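Local coordinates for protein probable zinc protease PqqL (Escherichia coli, PDB 6OFT) that probably works as a zinc-dependent endopeptidase of the M16 family in the periplasm, this chain being the first half of the full-length protease, at residues L286-R290 against H348-A352; L342-D346 against W421-R425; S281-Q285 against V358-R362; A335-A340 against L454-Y458. One frame throughout, in Å; residues are numbered along the deposited sequence.

Contact 1 of 4, residues L286-R290 against H348-A352; sequences LFNQR and HGFSA
This is a buried helix-to-loop contact in the second M16-type domain: residues 286-290, on helix 271-296, receive 348-352, the short link between helix 331-348 and helix 352-371. Segment 286-290 is regular α-helix, Arg290 N bonding Leu286 O at 2.9 Å. In the link, Gly349 breaks out of helical geometry with positive phi (60/-143), Phe350 is extended (-116/149), and Ser351 N-caps the next helix. The closest CA pair is Leu286 and Phe350, 7.7 Å apart. Phe350 has its CA-to-CB bond toward the helix (chi1 m), and Leu286 CB sits over one face of its ring, a CH-pi contact 3.7 Å from the centroid and 18° off the normal. Arg290 (chi1 and chi2 t, chi3 m at -83°) reaches alongside: its NH2 donates to Gly349 O (2.8 Å, 159°) at the guanidinium edge and lies 3.4 Å from Phe350 CD1, while Phe350 CE1 lies over one guanidinium face. A water accepts from Arg290 NH1 (2.8 Å) and donates to Gly349 O (2.7 Å). The buried guanidinium has its charge met by a salt bridge to Glu354 in the next helix, while the Gly349 carbonyl takes one N-H directly and another through the water.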
loop_
_atom_site.group_PDB
_atom_site.type_symbol
_atom_site.label_atom_id
_atom_site.label_comp_id
_atom_site.label_asym_id
_atom_site.label_seq_id
_atom_site.Cartn_x
_atom_site.Cartn_y
_atom_site.Cartn_z
ATOM N N LEU A 286 -15.195 -0.772 14.345
ATOM C CA LEU A 286 -16.266 -0.425 15.280
ATOM C C LEU A 286 -16.901 0.922 14.924
ATOM O O LEU A 286 -18.128 1.038 14.945
ATOM C CB LEU A 286 -15.754 -0.457 16.721
ATOM C CG LEU A 286 -15.563 -1.846 17.352
ATOM C CD1 LEU A 286 -14.591 -1.775 18.498
ATOM C CD2 LEU A 286 -16.883 -2.431 17.837
ATOM N N PHE A 287 -16.068 1.913 14.521
ATOM C CA PHE A 287 -16.532 3.225 14.073
ATOM C C PHE A 287 -17.452 3.031 12.852
ATOM O O PHE A 287 -18.563 3.551 12.838
ATOM C CB PHE A 287 -15.337 4.124 13.699
ATOM C CG PHE A 287 -15.746 5.510 13.257
ATOM C CD1 PHE A 287 -16.097 5.762 11.929
ATOM C CD2 PHE A 287 -15.785 6.562 14.163
ATOM C CE1 PHE A 287 -16.466 7.044 11.519
ATOM C CE2 PHE A 287 -16.168 7.843 13.753
ATOM C CZ PHE A 287 -16.502 8.072 12.435
ATOM N N ASN A 288 -16.967 2.274 11.840
ATOM C CA ASN A 288 -17.671 1.940 10.594
ATOM C C ASN A 288 -19.002 1.277 10.874
ATOM O O ASN A 288 -20.009 1.666 10.285
ATOM C CB ASN A 288 -16.796 1.035 9.699
ATOM C CG ASN A 288 -15.630 1.774 9.101
ATOM O OD1 ASN A 288 -15.611 2.997 9.114
ATOM N ND2 ASN A 288 -14.634 1.061 8.560
ATOM N N GLN A 289 -18.990 0.271 11.773
ATOM C CA GLN A 289 -20.151 -0.500 12.225
ATOM C C GLN A 289 -21.204 0.451 12.800
ATOM O O GLN A 289 -22.316 0.484 12.279
ATOM C CB GLN A 289 -19.710 -1.580 13.248
ATOM C CG GLN A 289 -20.839 -2.413 13.863
ATOM C CD GLN A 289 -20.330 -3.628 14.611
ATOM O OE1 GLN A 289 -20.221 -3.635 15.843
ATOM N NE2 GLN A 289 -20.027 -4.695 13.880
ATOM N N ARG A 290 -20.832 1.286 13.797
ATOM C CA ARG A 290 -21.760 2.237 14.415
ATOM C C ARG A 290 -22.375 3.202 13.419
ATOM O O ARG A 290 -23.591 3.332 13.410
ATOM C CB ARG A 290 -21.139 2.986 15.599
ATOM C CG ARG A 290 -22.224 3.415 16.580
ATOM C CD ARG A 290 -21.674 4.110 17.784
ATOM N NE ARG A 290 -21.214 3.164 18.795
ATOM C CZ ARG A 290 -20.631 3.533 19.925
ATOM N NH1 ARG A 290 -20.455 4.818 20.200
ATOM N NH2 ARG A 290 -20.221 2.621 20.793
ATOM N N HIS A 348 -18.429 7.156 26.069
ATOM C CA HIS A 348 -18.878 5.809 26.460
ATOM C C HIS A 348 -18.152 4.624 25.805
ATOM O O HIS A 348 -18.424 3.485 26.182
ATOM C CB HIS A 348 -20.394 5.674 26.223
ATOM C CG HIS A 348 -21.186 6.758 26.877
ATOM N ND1 HIS A 348 -21.484 6.717 28.223
ATOM C CD2 HIS A 348 -21.655 7.917 26.359
ATOM C CE1 HIS A 348 -22.142 7.835 28.477
ATOM N NE2 HIS A 348 -22.256 8.593 27.387
ATOM N N GLY A 349 -17.254 4.890 24.857
ATOM C CA GLY A 349 -16.504 3.854 24.157
ATOM C C GLY A 349 -17.389 2.878 23.413
ATOM O O GLY A 349 -18.429 3.259 22.866
ATOM N N PHE A 350 -16.998 1.605 23.414
ATOM C CA PHE A 350 -17.770 0.561 22.742
ATOM C C PHE A 350 -18.284 -0.433 23.747
ATOM O O PHE A 350 -17.647 -0.636 24.775
ATOM C CB PHE A 350 -16.938 -0.113 21.631
ATOM C CG PHE A 350 -16.472 0.865 20.575
ATOM C CD1 PHE A 350 -17.342 1.314 19.585
ATOM C CD2 PHE A 350 -15.178 1.367 20.591
ATOM C CE1 PHE A 350 -16.924 2.243 18.629
ATOM C CE2 PHE A 350 -14.757 2.289 19.628
ATOM C CZ PHE A 350 -15.626 2.704 18.643
ATOM N N SER A 351 -19.453 -1.028 23.484
ATOM C CA SER A 351 -20.035 -2.008 24.408
ATOM C C SER A 351 -19.416 -3.374 24.179
ATOM O O SER A 351 -18.835 -3.611 23.120
ATOM C CB SER A 351 -21.547 -2.091 24.224
ATOM O OG SER A 351 -21.879 -2.661 22.971
ATOM N N ALA A 352 -19.576 -4.280 25.158
ATOM C CA ALA A 352 -19.110 -5.663 25.083
ATOM C C ALA A 352 -19.791 -6.404 23.911
ATOM O O ALA A 352 -19.131 -7.194 23.248
ATOM C CB ALA A 352 -19.383 -6.379 26.399
HETATM O O HOH W 1 -19.966 5.477 22.848
#

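Contact 2 of 4, residues L342-D346 against W421-R425; sequences LATID and WQQLR
Helix 331-348 contributes residues 342-346 and helix 414-425 residues 421-425, both helices packing on the sheet of the second M16-type α/β domain: Leu342 and Leu424 touch Phe322, Leu342 also Leu259, and Leu424 also Tyr261. The two short segments cross at -131°, their axes 11.1 Å apart at closest approach, with Asp346 and Gln422 the nearest CA pair (7.1 Å). Asp346 N bonds Leu342 O (3.0 Å) and Arg425 N bonds Trp421 O (2.9 Å). Leu342 (m, t) comes first: its CB lies over a face of the Arg425 guanidinium, 3.7 Å from Arg425 NH2, and its CD2 meets the edge of the indole, 3.8 Å from Trp421 CH2. One turn on, Ile345 (m, t) lays CG2 over the indole face, 3.5 Å from the centroid of the five-membered ring and 14° off its normal, a CH-pi contact. Asp346, chi1 near -76°, turns its carboxylate to both partners. OD1 of Asp346 accepts from Trp421 NE1 and from Arg425 NE, each at 2.8 Å, while Asp346 OD2 takes Arg425 NH2 at 2.8 Å, closing a bidentate salt bridge. Trp421 has chi1 t; Arg425 is folded back, m at chi1 to chi3. One carboxylate therefore accepts from the indole NH and pairs with the arginine charge, whose NH1 goes to Tyr261 OH, beside the apolar packing of Leu342 and Ile345 on Trp421.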
loop_
_atom_site.group_PDB
_atom_site.type_symbol
_atom_site.label_atom_id
_atom_site.label_comp_id
_atom_site.label_asym_id
_atom_site.label_seq_id
_atom_site.Cartn_x
_atom_site.Cartn_y
_atom_site.Cartn_z
ATOM N N LEU A 342 -17.717 10.936 17.217
ATOM C CA LEU A 342 -16.407 10.951 17.876
ATOM C C LEU A 342 -16.546 11.263 19.374
ATOM O O LEU A 342 -15.889 10.624 20.188
ATOM C CB LEU A 342 -15.428 11.934 17.192
ATOM C CG LEU A 342 -14.968 11.623 15.758
ATOM C CD1 LEU A 342 -14.255 12.823 15.168
ATOM C CD2 LEU A 342 -14.051 10.393 15.694
ATOM N N ALA A 343 -17.427 12.214 19.729
ATOM C CA ALA A 343 -17.692 12.595 21.115
ATOM C C ALA A 343 -18.437 11.489 21.886
ATOM O O ALA A 343 -18.163 11.298 23.072
ATOM C CB ALA A 343 -18.481 13.891 21.163
ATOM N N THR A 344 -19.356 10.753 21.217
ATOM C CA THR A 344 -20.103 9.637 21.828
ATOM C C THR A 344 -19.116 8.524 22.283
ATOM O O THR A 344 -19.239 8.012 23.400
ATOM C CB THR A 344 -21.223 9.143 20.879
ATOM O OG1 THR A 344 -22.103 10.234 20.608
ATOM C CG2 THR A 344 -22.040 7.999 21.474
ATOM N N ILE A 345 -18.131 8.189 21.420
ATOM C CA ILE A 345 -17.082 7.190 21.696
ATOM C C ILE A 345 -16.157 7.727 22.805
ATOM O O ILE A 345 -15.719 6.951 23.662
ATOM C CB ILE A 345 -16.299 6.790 20.419
ATOM C CG1 ILE A 345 -17.252 6.296 19.306
ATOM C CG2 ILE A 345 -15.236 5.723 20.737
ATOM C CD1 ILE A 345 -16.651 6.326 17.859
ATOM N N ASP A 346 -15.867 9.055 22.797
ATOM C CA ASP A 346 -15.040 9.676 23.847
ATOM C C ASP A 346 -15.662 9.446 25.232
ATOM O O ASP A 346 -14.955 9.133 26.188
ATOM C CB ASP A 346 -14.909 11.197 23.638
ATOM C CG ASP A 346 -13.972 11.677 22.553
ATOM O OD1 ASP A 346 -13.134 10.876 22.087
ATOM O OD2 ASP A 346 -14.067 12.863 22.175
ATOM N N TRP A 421 -8.267 4.442 22.312
ATOM C CA TRP A 421 -9.088 5.541 21.809
ATOM C C TRP A 421 -8.698 6.860 22.496
ATOM O O TRP A 421 -8.529 7.879 21.817
ATOM C CB TRP A 421 -10.576 5.274 22.011
ATOM C CG TRP A 421 -11.431 6.369 21.439
ATOM C CD1 TRP A 421 -11.976 7.426 22.112
ATOM C CD2 TRP A 421 -11.786 6.539 20.062
ATOM N NE1 TRP A 421 -12.681 8.224 21.244
ATOM C CE2 TRP A 421 -12.568 7.713 19.974
ATOM C CE3 TRP A 421 -11.602 5.757 18.904
ATOM C CZ2 TRP A 421 -13.145 8.140 18.769
ATOM C CZ3 TRP A 421 -12.137 6.205 17.705
ATOM C CH2 TRP A 421 -12.894 7.388 17.645
ATOM N N GLN A 422 -8.553 6.846 23.833
ATOM C CA GLN A 422 -8.144 8.045 24.564
ATOM C C GLN A 422 -6.757 8.526 24.125
ATOM O O GLN A 422 -6.548 9.735 24.003
ATOM C CB GLN A 422 -8.219 7.844 26.079
ATOM C CG GLN A 422 -8.392 9.164 26.823
ATOM C CD GLN A 422 -8.046 9.056 28.281
ATOM O OE1 GLN A 422 -6.909 9.291 28.682
ATOM N NE2 GLN A 422 -9.021 8.709 29.104
ATOM N N GLN A 423 -5.825 7.596 23.853
ATOM C CA GLN A 423 -4.475 7.931 23.371
ATOM C C GLN A 423 -4.509 8.568 21.976
ATOM O O GLN A 423 -3.830 9.575 21.748
ATOM C CB GLN A 423 -3.577 6.697 23.375
ATOM C CG GLN A 423 -3.123 6.300 24.775
ATOM C CD GLN A 423 -2.544 4.906 24.819
ATOM O OE1 GLN A 423 -2.736 4.093 23.909
ATOM N NE2 GLN A 423 -1.829 4.597 25.897
ATOM N N LEU A 424 -5.311 7.994 21.093
ATOM C CA LEU A 424 -5.479 8.488 19.707
ATOM C C LEU A 424 -6.087 9.887 19.746
ATOM O O LEU A 424 -5.608 10.720 19.056
ATOM C CB LEU A 424 -6.386 7.555 18.910
ATOM C CG LEU A 424 -6.751 8.024 17.508
ATOM C CD1 LEU A 424 -5.539 8.051 16.608
ATOM C CD2 LEU A 424 -7.828 7.164 16.899
ATOM N N ARG A 425 -7.042 10.114 20.602
ATOM C CA ARG A 425 -7.743 11.413 20.688
ATOM C C ARG A 425 -6.849 12.503 21.310
ATOM O O ARG A 425 -7.171 13.651 21.141
ATOM C CB ARG A 425 -9.089 11.225 21.393
ATOM C CG ARG A 425 -10.080 10.360 20.633
ATOM C CD ARG A 425 -10.654 11.088 19.442
ATOM N NE ARG A 425 -11.747 11.940 19.843
ATOM C CZ ARG A 425 -12.202 12.963 19.148
ATOM N NH1 ARG A 425 -11.671 13.274 17.986
ATOM N NH2 ARG A 425 -13.192 13.669 19.618
#

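Contact 3 of 4, residues S281-Q285 against V358-R362; sequences SMLVQ and VKSTR
Arg362, Met282 and Gln285 bury the most surface where helix 271-296 meets helix 352-371. Segments 281-285 and 358-362, both α-helical (Gln285 N to Ser281 O 3.0 Å; Arg362 N to Val358 O 3.1 Å), cross steeply at 103°, with axes 11.7 Å apart at closest approach and the nearest CA atoms those of Met282 and Val358 (7.4 Å). Arg362 spans the gap with chi1 m, chi2 t and chi3 p. In the plane of its guanidinium, Arg362 NH1 donates to Gln285 OE1 at 2.8 Å; Ser281 OG accepts from both Arg362 NH1 (3.2 Å) and Arg362 NH2 (3.1 Å). Met282 covers one guanidinium face, its CG 3.9 Å from Arg362 NH1. The same methionine, extended beyond chi1 (m, t, t), packs CG against Val358 CG1 at 3.8 Å and brings CE to 4.0 Å from Lys359 CG; the amine of Lys359 bonds the carbonyls of Trp409 and Ile412. Gln285, t at chi1 and chi2, points toward helix 352-371, and its NE2 lies 3.9 Å from Val358 CG2. Apolar Met282 and Val358 thus lie beside a partly exposed polar cluster in which Ser281 and Gln285, one helical turn apart, present their oxygens to a single arginine. Helix 352-371 crosses helix 271-296 nearly at right angles, a helix-on-helix packing within the second M16-type α/β domain.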
loop_
_atom_site.group_PDB
_atom_site.type_symbol
_atom_site.label_atom_id
_atom_site.label_comp_id
_atom_site.label_asym_id
_atom_site.label_seq_id
_atom_site.Cartn_x
_atom_site.Cartn_y
_atom_site.Cartn_z
ATOM N N SER A 281 -7.262 -1.760 13.912
ATOM C CA SER A 281 -8.174 -2.320 12.916
ATOM C C SER A 281 -9.587 -2.450 13.485
ATOM O O SER A 281 -10.559 -2.167 12.784
ATOM C CB SER A 281 -7.668 -3.686 12.459
ATOM O OG SER A 281 -8.576 -4.300 11.560
ATOM N N MET A 282 -9.696 -2.874 14.756
ATOM C CA MET A 282 -10.985 -3.024 15.420
ATOM C C MET A 282 -11.616 -1.696 15.755
ATOM O O MET A 282 -12.817 -1.572 15.564
ATOM C CB MET A 282 -10.899 -3.938 16.627
ATOM C CG MET A 282 -10.997 -5.380 16.202
ATOM S SD MET A 282 -10.906 -6.492 17.576
ATOM C CE MET A 282 -10.643 -7.986 16.716
ATOM N N LEU A 283 -10.810 -0.685 16.174
ATOM C CA LEU A 283 -11.311 0.669 16.452
ATOM C C LEU A 283 -11.926 1.262 15.189
ATOM O O LEU A 283 -13.007 1.845 15.252
ATOM C CB LEU A 283 -10.209 1.590 16.996
ATOM C CG LEU A 283 -9.879 1.485 18.490
ATOM C CD1 LEU A 283 -8.736 2.386 18.842
ATOM C CD2 LEU A 283 -11.090 1.833 19.380
ATOM N N VAL A 284 -11.251 1.050 14.037
ATOM C CA VAL A 284 -11.655 1.485 12.694
ATOM C C VAL A 284 -12.970 0.782 12.324
ATOM O O VAL A 284 -13.946 1.460 11.980
ATOM C CB VAL A 284 -10.493 1.243 11.667
ATOM C CG1 VAL A 284 -10.992 1.104 10.229
ATOM C CG2 VAL A 284 -9.427 2.328 11.767
ATOM N N GLN A 285 -13.018 -0.558 12.461
ATOM C CA GLN A 285 -14.219 -1.330 12.152
ATOM C C GLN A 285 -15.416 -0.957 13.033
ATOM O O GLN A 285 -16.526 -0.841 12.517
ATOM C CB GLN A 285 -13.969 -2.847 12.212
ATOM C CG GLN A 285 -15.207 -3.652 11.756
ATOM C CD GLN A 285 -14.956 -5.115 11.509
ATOM O OE1 GLN A 285 -13.811 -5.578 11.461
ATOM N NE2 GLN A 285 -16.035 -5.875 11.333
ATOM N N VAL A 358 -17.967 -7.781 16.358
ATOM C CA VAL A 358 -16.834 -7.543 15.444
ATOM C C VAL A 358 -15.934 -8.797 15.393
ATOM O O VAL A 358 -15.665 -9.300 14.306
ATOM C CB VAL A 358 -16.085 -6.218 15.751
ATOM C CG1 VAL A 358 -14.614 -6.262 15.311
ATOM C CG2 VAL A 358 -16.795 -5.051 15.080
ATOM N N LYS A 359 -15.561 -9.344 16.571
ATOM C CA LYS A 359 -14.754 -10.553 16.703
ATOM C C LYS A 359 -15.402 -11.784 16.033
ATOM O O LYS A 359 -14.767 -12.396 15.170
ATOM C CB LYS A 359 -14.445 -10.840 18.174
ATOM C CG LYS A 359 -13.470 -9.848 18.801
ATOM C CD LYS A 359 -13.250 -10.218 20.242
ATOM C CE LYS A 359 -12.268 -9.305 20.920
ATOM N NZ LYS A 359 -12.049 -9.742 22.321
ATOM N N SER A 360 -16.649 -12.130 16.410
ATOM C CA SER A 360 -17.372 -13.279 15.850
ATOM C C SER A 360 -17.561 -13.233 14.326
ATOM O O SER A 360 -17.433 -14.281 13.688
ATOM C CB SER A 360 -18.714 -13.490 16.550
ATOM O OG SER A 360 -19.662 -12.492 16.219
ATOM N N THR A 361 -17.854 -12.052 13.745
ATOM C CA THR A 361 -18.044 -11.918 12.286
ATOM C C THR A 361 -16.717 -12.002 11.519
ATOM O O THR A 361 -16.695 -12.487 10.382
ATOM C CB THR A 361 -18.828 -10.651 11.916
ATOM O OG1 THR A 361 -18.145 -9.508 12.430
ATOM C CG2 THR A 361 -20.265 -10.691 12.397
ATOM N N ARG A 362 -15.619 -11.520 12.141
ATOM C CA ARG A 362 -14.271 -11.587 11.575
ATOM C C ARG A 362 -13.772 -13.025 11.640
ATOM O O ARG A 362 -13.243 -13.515 10.649
ATOM C CB ARG A 362 -13.308 -10.627 12.294
ATOM C CG ARG A 362 -13.383 -9.201 11.796
ATOM C CD ARG A 362 -12.766 -8.238 12.783
ATOM N NE ARG A 362 -11.314 -8.200 12.669
ATOM C CZ ARG A 362 -10.595 -7.107 12.436
ATOM N NH1 ARG A 362 -11.190 -5.925 12.298
ATOM N NH2 ARG A 362 -9.279 -7.183 12.349
#

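Contact 4 of 4, residues A335-A340 against L454-Y458; sequences ANALMA and LEKEY
In the helical layer of the second M16-type α/β domain, helix 331-348 packs beside helix 448-459. Their segments 335-340 and 454-458 cross at -46° with axes 9.7 Å apart at closest approach; Met339 lies by Glu455 (CA to CA 6.1 Å) and Ala340 by Tyr458 (6.3 Å). Met339, chi1 between wells at -146° and chi2 and chi3 both p, has the most surface covered here and sets its side chain against the backbone of Leu454 and Glu455: its CG rests 3.6 Å from Glu455 CA and 3.8 Å from Leu454 O, its SD 3.6 Å from Glu455 CB. Leu454 (t, p) fills the hollow beside Ala335 and Asn336, its CD2 3.8 Å from Ala335 CB and its CD1 3.2 Å from Asn336 OD1. The small Ala340 lets the Tyr458 ring (chi1 m) lie flat over the backbone of Met339 and Ala340; Tyr458 CE1 is 3.5 Å from Ala340 CB. Behind the interface, Trp432 on strand 430-436 touches Met339 and Glu455. At the ring's tip, Tyr458 OH donates a hydrogen bond to Asn336 OD1 at 3.1 Å.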
loop_
_atom_site.group_PDB
_atom_site.type_symbol
_atom_site.label_atom_id
_atom_site.label_comp_id
_atom_site.label_asym_id
_atom_site.label_seq_id
_atom_site.Cartn_x
_atom_site.Cartn_y
_atom_site.Cartn_z
ATOM N N ALA A 335 -20.358 17.584 9.321
ATOM C CA ALA A 335 -19.536 17.967 10.467
ATOM C C ALA A 335 -20.238 17.542 11.764
ATOM O O ALA A 335 -19.603 16.910 12.616
ATOM C CB ALA A 335 -19.288 19.470 10.451
ATOM N N ASN A 336 -21.565 17.832 11.875
ATOM C CA ASN A 336 -22.378 17.454 13.032
ATOM C C ASN A 336 -22.347 15.958 13.294
ATOM O O ASN A 336 -22.007 15.562 14.411
ATOM C CB ASN A 336 -23.805 17.992 12.927
ATOM C CG ASN A 336 -23.927 19.405 13.433
ATOM O OD1 ASN A 336 -23.670 19.693 14.601
ATOM N ND2 ASN A 336 -24.317 20.321 12.573
ATOM N N ALA A 337 -22.606 15.129 12.255
ATOM C CA ALA A 337 -22.584 13.658 12.339
ATOM C C ALA A 337 -21.230 13.113 12.798
ATOM O O ALA A 337 -21.192 12.245 13.675
ATOM C CB ALA A 337 -22.963 13.044 11.000
ATOM N N LEU A 338 -20.124 13.631 12.215
ATOM C CA LEU A 338 -18.774 13.209 12.551
ATOM C C LEU A 338 -18.417 13.548 13.992
ATOM O O LEU A 338 -17.961 12.667 14.721
ATOM C CB LEU A 338 -17.731 13.790 11.556
ATOM C CG LEU A 338 -16.254 13.336 11.709
ATOM C CD1 LEU A 338 -16.110 11.814 11.699
ATOM C CD2 LEU A 338 -15.374 13.964 10.627
ATOM N N MET A 339 -18.616 14.820 14.391
ATOM C CA MET A 339 -18.327 15.321 15.735
ATOM C C MET A 339 -19.124 14.574 16.805
ATOM O O MET A 339 -18.583 14.270 17.871
ATOM C CB MET A 339 -18.661 16.822 15.803
ATOM C CG MET A 339 -17.742 17.610 16.711
ATOM S SD MET A 339 -16.047 17.700 16.071
ATOM C CE MET A 339 -16.285 18.843 14.667
ATOM N N ALA A 340 -20.420 14.327 16.531
ATOM C CA ALA A 340 -21.350 13.632 17.424
ATOM C C ALA A 340 -20.890 12.202 17.663
ATOM O O ALA A 340 -20.886 11.776 18.812
ATOM C CB ALA A 340 -22.747 13.629 16.824
ATOM N N LEU A 454 -17.800 23.527 17.375
ATOM C CA LEU A 454 -18.701 22.390 17.263
ATOM C C LEU A 454 -18.168 21.224 18.102
ATOM O O LEU A 454 -18.946 20.546 18.768
ATOM C CB LEU A 454 -18.897 21.998 15.791
ATOM C CG LEU A 454 -20.068 21.048 15.485
ATOM C CD1 LEU A 454 -21.444 21.683 15.864
ATOM C CD2 LEU A 454 -20.039 20.604 14.023
ATOM N N GLU A 455 -16.871 21.064 18.156
ATOM C CA GLU A 455 -16.239 20.007 18.975
ATOM C C GLU A 455 -16.470 20.334 20.454
ATOM O O GLU A 455 -16.863 19.456 21.177
ATOM C CB GLU A 455 -14.753 19.913 18.638
ATOM C CG GLU A 455 -14.020 18.784 19.320
ATOM C CD GLU A 455 -12.536 18.779 19.022
ATOM O OE1 GLU A 455 -11.810 19.448 19.708
ATOM O OE2 GLU A 455 -12.139 18.158 18.087
ATOM N N LYS A 456 -16.265 21.558 20.861
ATOM C CA LYS A 456 -16.455 21.970 22.260
ATOM C C LYS A 456 -17.924 21.777 22.682
ATOM O O LYS A 456 -18.190 21.320 23.795
ATOM C CB LYS A 456 -16.015 23.437 22.445
ATOM C CG LYS A 456 -16.037 23.911 23.900
ATOM C CD LYS A 456 -16.052 25.427 23.998
ATOM C CE LYS A 456 -15.922 25.873 25.433
ATOM N NZ LYS A 456 -16.228 27.320 25.594
ATOM N N GLU A 457 -18.865 22.146 21.796
ATOM C CA GLU A 457 -20.311 21.992 21.989
ATOM C C GLU A 457 -20.621 20.517 22.315
ATOM O O GLU A 457 -21.259 20.248 23.330
ATOM C CB GLU A 457 -21.046 22.421 20.704
ATOM C CG GLU A 457 -22.561 22.365 20.759
ATOM C CD GLU A 457 -23.228 22.753 19.451
ATOM O OE1 GLU A 457 -23.072 23.923 19.028
ATOM O OE2 GLU A 457 -23.906 21.890 18.848
ATOM N N TYR A 458 -20.127 19.581 21.475
ATOM C CA TYR A 458 -20.325 18.142 21.658
ATOM C C TYR A 458 -19.586 17.578 22.880
ATOM O O TYR A 458 -20.152 16.737 23.580
ATOM C CB TYR A 458 -19.992 17.358 20.382
ATOM C CG TYR A 458 -21.132 17.375 19.388
ATOM C CD1 TYR A 458 -22.260 16.578 19.576
ATOM C CD2 TYR A 458 -21.095 18.198 18.266
ATOM C CE1 TYR A 458 -23.319 16.597 18.671
ATOM C CE2 TYR A 458 -22.152 18.230 17.355
ATOM C CZ TYR A 458 -23.262 17.424 17.560
ATOM O OH TYR A 458 -24.310 17.438 16.667
#

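All four contacts belong to the helical side of the second domain, away from the predicted zinc site. Contacts 1 and 3 share helix 271-296, their centres about 10 Å apart; contacts 2 and 4 share helix 331-348, about 12 Å apart. The pairs meet where Ile345 packs on Phe350 and Arg290, Trp421 on Leu283, and Phe287 on Leu338. Contacts 3 and 4, about 25 Å between centres, do not touch. Along the chain the first segments run 281-285, 286-290, 335-340, 342-346, and their partners follow, so later parts of the chain, one loop and three helices, pack back onto helices 271-296 and 331-348. These two and helix 414-425 cover the five-stranded sheet; helix 352-371 crosses helix 271-296.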